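Local coordinates for oxidoreductase (Listeria innocua, PDB 3E18), which binds NAD, largely through its Rossmann-fold domain, and probably acts as an NAD-dependent oxidoreductase of the GFO/IDH/MocA family, at the interface of chains A and B. Residues are numbered along the deposited sequence; one frame, centred on the assembly and turned at random. Chains: chain A/B, oxidoreductase.

Contact 1: the interface of chains A and B. Residues chain A 156, 158, 204, 230, 233; chain B 246, 262, 284, 287-288, 292.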
loop_
_atom_site.group_PDB
_atom_site.type_symbol
_atom_site.label_atom_id
_atom_site.label_comp_id
_atom_site.label_asym_id
_atom_site.label_seq_id
_atom_site.Cartn_x
_atom_site.Cartn_y
_atom_site.Cartn_z
ATOM N N ALA A 156 -11.122 -5.765 -13.481
ATOM C CA ALA A 156 -12.487 -5.895 -13.000
ATOM C C ALA A 156 -13.257 -6.961 -13.777
ATOM O O ALA A 156 -14.329 -6.700 -14.316
ATOM C CB ALA A 156 -13.205 -4.553 -13.039
ATOM N N GLY A 158 -13.446 -10.292 -12.298
ATOM C CA GLY A 158 -13.813 -11.319 -11.329
ATOM C C GLY A 158 -12.919 -12.543 -11.415
ATOM O O GLY A 158 -11.797 -12.461 -11.917
ATOM N N LEU A 204 -16.620 -10.449 -3.715
ATOM C CA LEU A 204 -17.518 -11.103 -4.662
ATOM C C LEU A 204 -18.429 -12.138 -3.997
ATOM O O LEU A 204 -19.430 -12.561 -4.583
ATOM C CB LEU A 204 -16.735 -11.713 -5.824
ATOM C CG LEU A 204 -16.123 -10.692 -6.789
ATOM C CD1 LEU A 204 -15.482 -11.382 -7.963
ATOM C CD2 LEU A 204 -17.151 -9.678 -7.268
ATOM N N THR A 230 -9.526 -8.212 -8.472
ATOM C CA THR A 230 -10.396 -8.544 -9.610
ATOM C C THR A 230 -11.680 -7.731 -9.568
ATOM O O THR A 230 -12.639 -8.015 -10.298
ATOM C CB THR A 230 -10.722 -10.071 -9.685
ATOM O OG1 THR A 230 -11.286 -10.538 -8.444
ATOM C CG2 THR A 230 -9.481 -10.876 -10.012
ATOM N N PHE A 233 -12.134 -1.296 -10.968
ATOM C CA PHE A 233 -12.578 -0.671 -12.216
ATOM C C PHE A 233 -11.589 0.390 -12.691
ATOM O O PHE A 233 -11.638 0.846 -13.833
ATOM C CB PHE A 233 -13.990 -0.110 -12.048
ATOM C CG PHE A 233 -15.031 -1.169 -11.816
ATOM C CD1 PHE A 233 -15.630 -1.822 -12.900
ATOM C CD2 PHE A 233 -15.430 -1.506 -10.526
ATOM C CE1 PHE A 233 -16.586 -2.803 -12.698
ATOM C CE2 PHE A 233 -16.387 -2.484 -10.309
ATOM C CZ PHE A 233 -16.970 -3.140 -11.405
ATOM N N GLY B 246 -18.267 0.451 -8.104
ATOM C CA GLY B 246 -17.330 1.269 -8.850
ATOM C C GLY B 246 -16.003 1.488 -8.149
ATOM O O GLY B 246 -15.768 0.962 -7.065
ATOM N N PRO B 262 -19.582 -0.126 -12.981
ATOM C CA PRO B 262 -20.206 -1.130 -13.844
ATOM C C PRO B 262 -21.573 -0.635 -14.323
ATOM O O PRO B 262 -22.211 0.166 -13.637
ATOM C CB PRO B 262 -20.372 -2.337 -12.918
ATOM C CG PRO B 262 -20.405 -1.769 -11.545
ATOM C CD PRO B 262 -19.487 -0.584 -11.582
ATOM N N MET B 284 -21.022 -7.735 -4.069
ATOM C CA MET B 284 -20.824 -7.272 -5.444
ATOM C C MET B 284 -21.353 -8.231 -6.504
ATOM O O MET B 284 -21.158 -9.445 -6.408
ATOM C CB MET B 284 -19.339 -7.046 -5.721
ATOM C CG MET B 284 -18.739 -5.828 -5.075
ATOM S SD MET B 284 -17.079 -5.492 -5.686
ATOM C CE MET B 284 -17.341 -5.347 -7.470
ATOM N N PRO B 287 -18.250 -8.607 -11.871
ATOM C CA PRO B 287 -17.860 -7.464 -12.682
ATOM C C PRO B 287 -17.365 -7.862 -14.071
ATOM O O PRO B 287 -16.935 -9.002 -14.289
ATOM C CB PRO B 287 -16.731 -6.828 -11.864
ATOM C CG PRO B 287 -16.122 -7.954 -11.114
ATOM C CD PRO B 287 -17.170 -9.033 -10.960
ATOM N N SER B 288 -17.439 -6.916 -15.002
ATOM C CA SER B 288 -16.857 -7.081 -16.330
ATOM C C SER B 288 -16.305 -5.745 -16.786
ATOM O O SER B 288 -16.970 -4.715 -16.640
ATOM C CB SER B 288 -17.896 -7.593 -17.330
ATOM O OG SER B 288 -17.298 -7.789 -18.598
ATOM N N THR B 292 -18.642 -0.934 -18.678
ATOM C CA THR B 292 -18.363 0.109 -17.686
ATOM C C THR B 292 -18.642 1.510 -18.231
ATOM O O THR B 292 -18.599 1.740 -19.441
ATOM C CB THR B 292 -16.888 0.088 -17.163
ATOM O OG1 THR B 292 -15.979 0.294 -18.246
ATOM C CG2 THR B 292 -16.538 -1.212 -16.436
#
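Loops of chain A that follow strands 146-154, 193-201 and 223-229 push A:Phe233, A:Leu204 and A:Ala156 against chain B, where they meet the start of strand 246-250, the end of strand 257-262, the start of strand 292-295 and the loop carrying B:Met284 and B:Pro287. A:Phe233 is the main intruder. With CG anti to the carbonyl carbon (chi1 -65°), its ring reaches out of the loop and is covered on two faces. Over one lies B:Pro262, the two side chains at about a right angle, with CD of B:Pro262 3.8 Å from the centroid of the A:Phe233 ring in a CH-pi contact; against the other lies the methyl CB of A:Ala156 from its own chain. The ring's flanks are filled too. CD1 of A:Phe233 meets the CG2 methyl of B:Thr292 at 3.7 Å. CD2 of A:Phe233 lies 3.8 Å from CA of B:Gly246. At the far tip, CZ of A:Phe233 touches CB of B:Pro287 at 3.7 Å. That proline also points tip to tip at A:Leu204, with CD2 of A:Leu204 3.7 Å from CD of B:Pro287. The same CD2 of A:Leu204 is 3.8 Å from CB of B:Met284. Polar groups add little: the backbone N of B:Ser288 comes near the carbonyl O of A:Ala156, but its N-H points away and makes no hydrogen bond. The patch is therefore an apolar contact that helps hold the two copies together if this pairing is the biological dimer.

Contact 2: the interface of chains A and B. Residues chain A 246-247, 259-262, 292; chain B 231-234.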
loop_
_atom_site.group_PDB
_atom_site.type_symbol
_atom_site.label_atom_id
_atom_site.label_comp_id
_atom_site.label_asym_id
_atom_site.label_seq_id
_atom_site.Cartn_x
_atom_site.Cartn_y
_atom_site.Cartn_z
ATOM N N GLY A 246 16.242 7.130 -6.545
ATOM C CA GLY A 246 15.156 7.273 -7.507
ATOM C C GLY A 246 13.972 6.376 -7.255
ATOM O O GLY A 246 13.954 5.598 -6.298
ATOM N N THR A 247 12.995 6.488 -8.151
ATOM C CA THR A 247 11.731 5.798 -8.067
ATOM C C THR A 247 11.385 5.434 -9.516
ATOM O O THR A 247 11.692 6.207 -10.427
ATOM C CB THR A 247 10.634 6.732 -7.447
ATOM O OG1 THR A 247 11.070 7.208 -6.163
ATOM C CG2 THR A 247 9.315 6.015 -7.278
ATOM N N ILE A 259 11.347 6.620 -15.017
ATOM C CA ILE A 259 12.152 6.668 -13.817
ATOM C C ILE A 259 12.444 8.134 -13.522
ATOM O O ILE A 259 12.685 8.910 -14.445
ATOM C CB ILE A 259 13.442 5.908 -14.059
ATOM C CG1 ILE A 259 13.157 4.404 -14.101
ATOM C CG2 ILE A 259 14.475 6.221 -12.980
ATOM C CD1 ILE A 259 14.167 3.647 -14.882
ATOM N N VAL A 260 12.396 8.513 -12.245
ATOM C CA VAL A 260 12.797 9.843 -11.802
ATOM C C VAL A 260 13.883 9.687 -10.725
ATOM O O VAL A 260 13.714 8.941 -9.780
ATOM C CB VAL A 260 11.584 10.682 -11.318
ATOM C CG1 VAL A 260 12.023 12.086 -10.906
ATOM C CG2 VAL A 260 10.539 10.815 -12.448
ATOM N N LYS A 261 15.012 10.360 -10.903
ATOM C CA LYS A 261 16.144 10.241 -9.982
ATOM C C LYS A 261 16.541 11.613 -9.475
ATOM O O LYS A 261 16.378 12.588 -10.192
ATOM C CB LYS A 261 17.363 9.668 -10.726
ATOM C CG LYS A 261 17.249 8.219 -11.221
ATOM C CD LYS A 261 18.454 7.817 -12.107
ATOM C CE LYS A 261 19.790 7.923 -11.360
ATOM N NZ LYS A 261 19.867 6.956 -10.248
ATOM N N PRO A 262 17.115 11.696 -8.255
ATOM C CA PRO A 262 17.689 12.952 -7.780
ATOM C C PRO A 262 19.008 13.292 -8.495
ATOM O O PRO A 262 19.723 12.390 -8.935
ATOM C CB PRO A 262 17.986 12.662 -6.305
ATOM C CG PRO A 262 18.216 11.190 -6.256
ATOM C CD PRO A 262 17.253 10.614 -7.264
ATOM N N THR A 292 15.954 17.029 -10.181
ATOM C CA THR A 292 15.710 15.673 -10.659
ATOM C C THR A 292 16.037 15.476 -12.140
ATOM O O THR A 292 16.071 16.435 -12.928
ATOM C CB THR A 292 14.230 15.210 -10.444
ATOM O OG1 THR A 292 13.359 15.960 -11.295
ATOM C CG2 THR A 292 13.781 15.352 -8.988
ATOM N N THR B 231 10.403 10.313 0.051
ATOM C CA THR B 231 11.483 9.848 -0.808
ATOM C C THR B 231 10.890 9.265 -2.083
ATOM O O THR B 231 11.410 8.292 -2.627
ATOM C CB THR B 231 12.307 8.769 -0.092
ATOM O OG1 THR B 231 11.426 7.729 0.355
ATOM C CG2 THR B 231 12.995 9.358 1.130
ATOM N N ASN B 232 9.815 9.891 -2.561
ATOM C CA ASN B 232 9.003 9.390 -3.655
ATOM C C ASN B 232 9.060 10.315 -4.882
ATOM O O ASN B 232 8.306 11.280 -4.970
ATOM C CB ASN B 232 7.534 9.254 -3.199
ATOM C CG ASN B 232 7.363 8.294 -2.041
ATOM O OD1 ASN B 232 7.932 8.485 -0.953
ATOM N ND2 ASN B 232 6.579 7.241 -2.263
ATOM N N PHE B 233 9.939 9.995 -5.835
ATOM C CA PHE B 233 10.223 10.851 -6.972
ATOM C C PHE B 233 9.147 10.730 -8.037
ATOM O O PHE B 233 9.033 11.580 -8.917
ATOM C CB PHE B 233 11.611 10.545 -7.518
ATOM C CG PHE B 233 12.710 10.956 -6.577
ATOM C CD1 PHE B 233 13.170 12.268 -6.572
ATOM C CD2 PHE B 233 13.238 10.054 -5.659
ATOM C CE1 PHE B 233 14.170 12.679 -5.655
ATOM C CE2 PHE B 233 14.241 10.448 -4.754
ATOM C CZ PHE B 233 14.702 11.766 -4.760
ATOM N N ILE B 234 8.378 9.655 -7.953
ATOM C CA ILE B 234 7.129 9.508 -8.710
ATOM C C ILE B 234 6.094 9.267 -7.619
ATOM O O ILE B 234 6.398 8.639 -6.606
ATOM C CB ILE B 234 7.181 8.324 -9.697
ATOM C CG1 ILE B 234 8.347 8.504 -10.678
ATOM C CG2 ILE B 234 5.839 8.165 -10.470
ATOM C CD1 ILE B 234 8.687 7.275 -11.498
HETATM O O HOH W 1 12.402 6.211 -4.119
#
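B:Phe233 lies over the start of strand 246-250 and the end of strand 257-262 of chain A, its ring flanked by A:Pro262 on one face and by the hydroxyl of A:Thr247 at its rim. The proline lies over that face offset toward the rim, the two side chains running at about a right angle to each other, with CD of A:Pro262 4.0 Å from the centroid of the B:Phe233 ring in a CH-pi contact. CB of A:Pro262 is 3.7 Å from CZ of B:Phe233. OG1 of A:Thr247 sits in the ring plane, at its edge, and also takes the backbone N-H of B:Phe233: N of B:Phe233 to OG1 of A:Thr247 is 3.0 Å, and the bond is fairly straight at 161°. The threonine torsion (chi1 -56°) swings OG1 anti to its own carbonyl carbon, toward the partner loop, while CG2 turns to B:Ile234, which slides past it in the opposite direction. A:Val260 spreads its two branches obliquely under the loop. CG1 of A:Val260 rests on CB of B:Phe233 at 3.7 Å. CG2 of A:Val260 rests on CG1 of B:Ile234 at 3.6 Å. Water 1 closes the polar side, 2.6 Å from OG1 of A:Thr247 and also bonded to the carbonyls of A:Gly246 and B:Thr231. Since both carbonyls can only accept, the water probably receives the threonine hydroxyl's hydrogen. Apolar packing and this polar network fix the 231-234 loop of chain B on chain A, a join that would support a dimer.

Contact 3: the interface of chains A and B. Residues chain A 283-284; chain B 157-158, 160, 173, 177, 230.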
loop_
_atom_site.group_PDB
_atom_site.type_symbol
_atom_site.label_atom_id
_atom_site.label_comp_id
_atom_site.label_asym_id
_atom_site.label_seq_id
_atom_site.Cartn_x
_atom_site.Cartn_y
_atom_site.Cartn_z
ATOM N N THR A 283 7.462 20.829 1.370
ATOM C CA THR A 283 7.937 19.434 1.408
ATOM C C THR A 283 7.175 18.466 0.484
ATOM O O THR A 283 7.746 17.492 0.009
ATOM C CB THR A 283 7.950 18.884 2.855
ATOM O OG1 THR A 283 8.088 17.453 2.844
ATOM C CG2 THR A 283 6.673 19.240 3.557
ATOM N N MET A 284 5.898 18.742 0.232
ATOM C CA MET A 284 5.094 17.903 -0.656
ATOM C C MET A 284 4.858 18.562 -2.021
ATOM O O MET A 284 4.057 18.079 -2.831
ATOM C CB MET A 284 3.774 17.500 0.027
ATOM C CG MET A 284 3.983 16.738 1.343
ATOM S SD MET A 284 4.899 15.178 1.169
ATOM C CE MET A 284 4.748 14.564 2.856
ATOM N N ASN B 157 11.034 15.526 -1.197
ATOM C CA ASN B 157 11.839 16.616 -0.664
ATOM C C ASN B 157 12.458 16.324 0.689
ATOM O O ASN B 157 13.091 17.200 1.288
ATOM C CB ASN B 157 11.005 17.892 -0.605
ATOM C CG ASN B 157 10.672 18.415 -1.975
ATOM O OD1 ASN B 157 11.554 18.543 -2.823
ATOM N ND2 ASN B 157 9.399 18.698 -2.217
ATOM N N GLY B 158 12.270 15.098 1.172
ATOM C CA GLY B 158 12.728 14.725 2.512
ATOM C C GLY B 158 11.910 15.432 3.586
ATOM O O GLY B 158 10.774 15.832 3.351
ATOM N N PRO B 160 11.348 18.648 6.086
ATOM C CA PRO B 160 11.706 20.069 6.083
ATOM C C PRO B 160 12.143 20.618 7.437
ATOM O O PRO B 160 11.766 20.079 8.480
ATOM C CB PRO B 160 10.405 20.745 5.657
ATOM C CG PRO B 160 9.348 19.867 6.234
ATOM C CD PRO B 160 9.886 18.459 6.149
ATOM N N MET B 173 7.295 11.759 10.137
ATOM C CA MET B 173 6.135 11.948 9.253
ATOM C C MET B 173 4.789 11.411 9.744
ATOM O O MET B 173 3.746 11.895 9.291
ATOM C CB MET B 173 6.427 11.423 7.844
ATOM C CG MET B 173 7.304 12.347 6.974
ATOM S SD MET B 173 6.803 14.081 6.800
ATOM C CE MET B 173 8.004 14.804 7.893
ATOM N N TRP B 177 2.437 14.507 9.009
ATOM C CA TRP B 177 1.394 14.360 8.005
ATOM C C TRP B 177 0.434 13.246 8.355
ATOM O O TRP B 177 -0.735 13.322 8.025
ATOM C CB TRP B 177 2.004 14.132 6.621
ATOM C CG TRP B 177 2.155 15.397 5.862
ATOM C CD1 TRP B 177 3.254 16.214 5.816
ATOM C CD2 TRP B 177 1.153 16.022 5.059
ATOM N NE1 TRP B 177 2.995 17.302 5.021
ATOM C CE2 TRP B 177 1.712 17.210 4.544
ATOM C CE3 TRP B 177 -0.172 15.693 4.729
ATOM C CZ2 TRP B 177 1.001 18.065 3.707
ATOM C CZ3 TRP B 177 -0.879 16.548 3.887
ATOM C CH2 TRP B 177 -0.286 17.715 3.388
ATOM N N THR B 230 8.380 10.676 1.814
ATOM C CA THR B 230 9.162 11.864 1.470
ATOM C C THR B 230 10.336 11.552 0.520
ATOM O O THR B 230 11.142 12.419 0.203
ATOM C CB THR B 230 9.677 12.630 2.716
ATOM O OG1 THR B 230 10.510 11.777 3.511
ATOM C CG2 THR B 230 8.519 13.155 3.555
HETATM O O HOH W 2 9.095 15.541 0.935
#
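A:Met284 presses against B:Trp177 in the close-packed half of this contact, where a loop of chain A meets the start of helix 173-188 in chain B. The methionine is bent at chi2 (-60°), which brings both CG and the terminal methyl to the same face of the indole as the two side chains run past each other in opposite directions. CE of A:Met284 lies over the five-membered ring of B:Trp177, 3.9 Å from its centroid, in a CH-pi contact. CG of A:Met284 is shifted toward the rim, 3.8 Å from NE1 of B:Trp177. CE of A:Met284 also has the CG2 methyl of B:Thr230 at 4.1 Å, and SD of B:Met173 is farther, at 4.5 Å.

The other half is polar and wetted. ND2 of B:Asn157 donates to the carbonyl O of A:Thr283 at 3.0 Å, approaching from well above the carbonyl plane. OG1 of A:Thr283 donates to O of B:Gly158 at 3.2 Å, nearly end-on to that carbonyl (168°). Water 2 sits among these groups, bonded to O and OG1 of A:Thr283, to the backbone N of B:Asn157 and to O of B:Gly158. CG of B:Pro160 backs the threonine, 3.8 Å from CB of A:Thr283. Hydrogen bonds and methionine packing together would help hold the chains together if this pairing is the biological one.

Contact 2 and contact 3 are neighbours, their C-alpha centres about 14 Å apart, whereas contact 1 lies about 33 Å from contact 2 and 36 Å from contact 3. Contacts 1 and 2 use the same residues with the chains exchanged: A:Phe233 enters among B:Gly246, B:Pro262 and B:Thr292, and B:Phe233 among their chain A counterparts. The match fails between contacts 1 and 3: B:Met284 packs near A:Leu204 and A:Phe233, A:Met284 on B:Trp177. The segment bearing it differs between the copies, in keeping with a pairing that is not an exact two-fold; the phenylalanine docking recurs at both ends, though not identically.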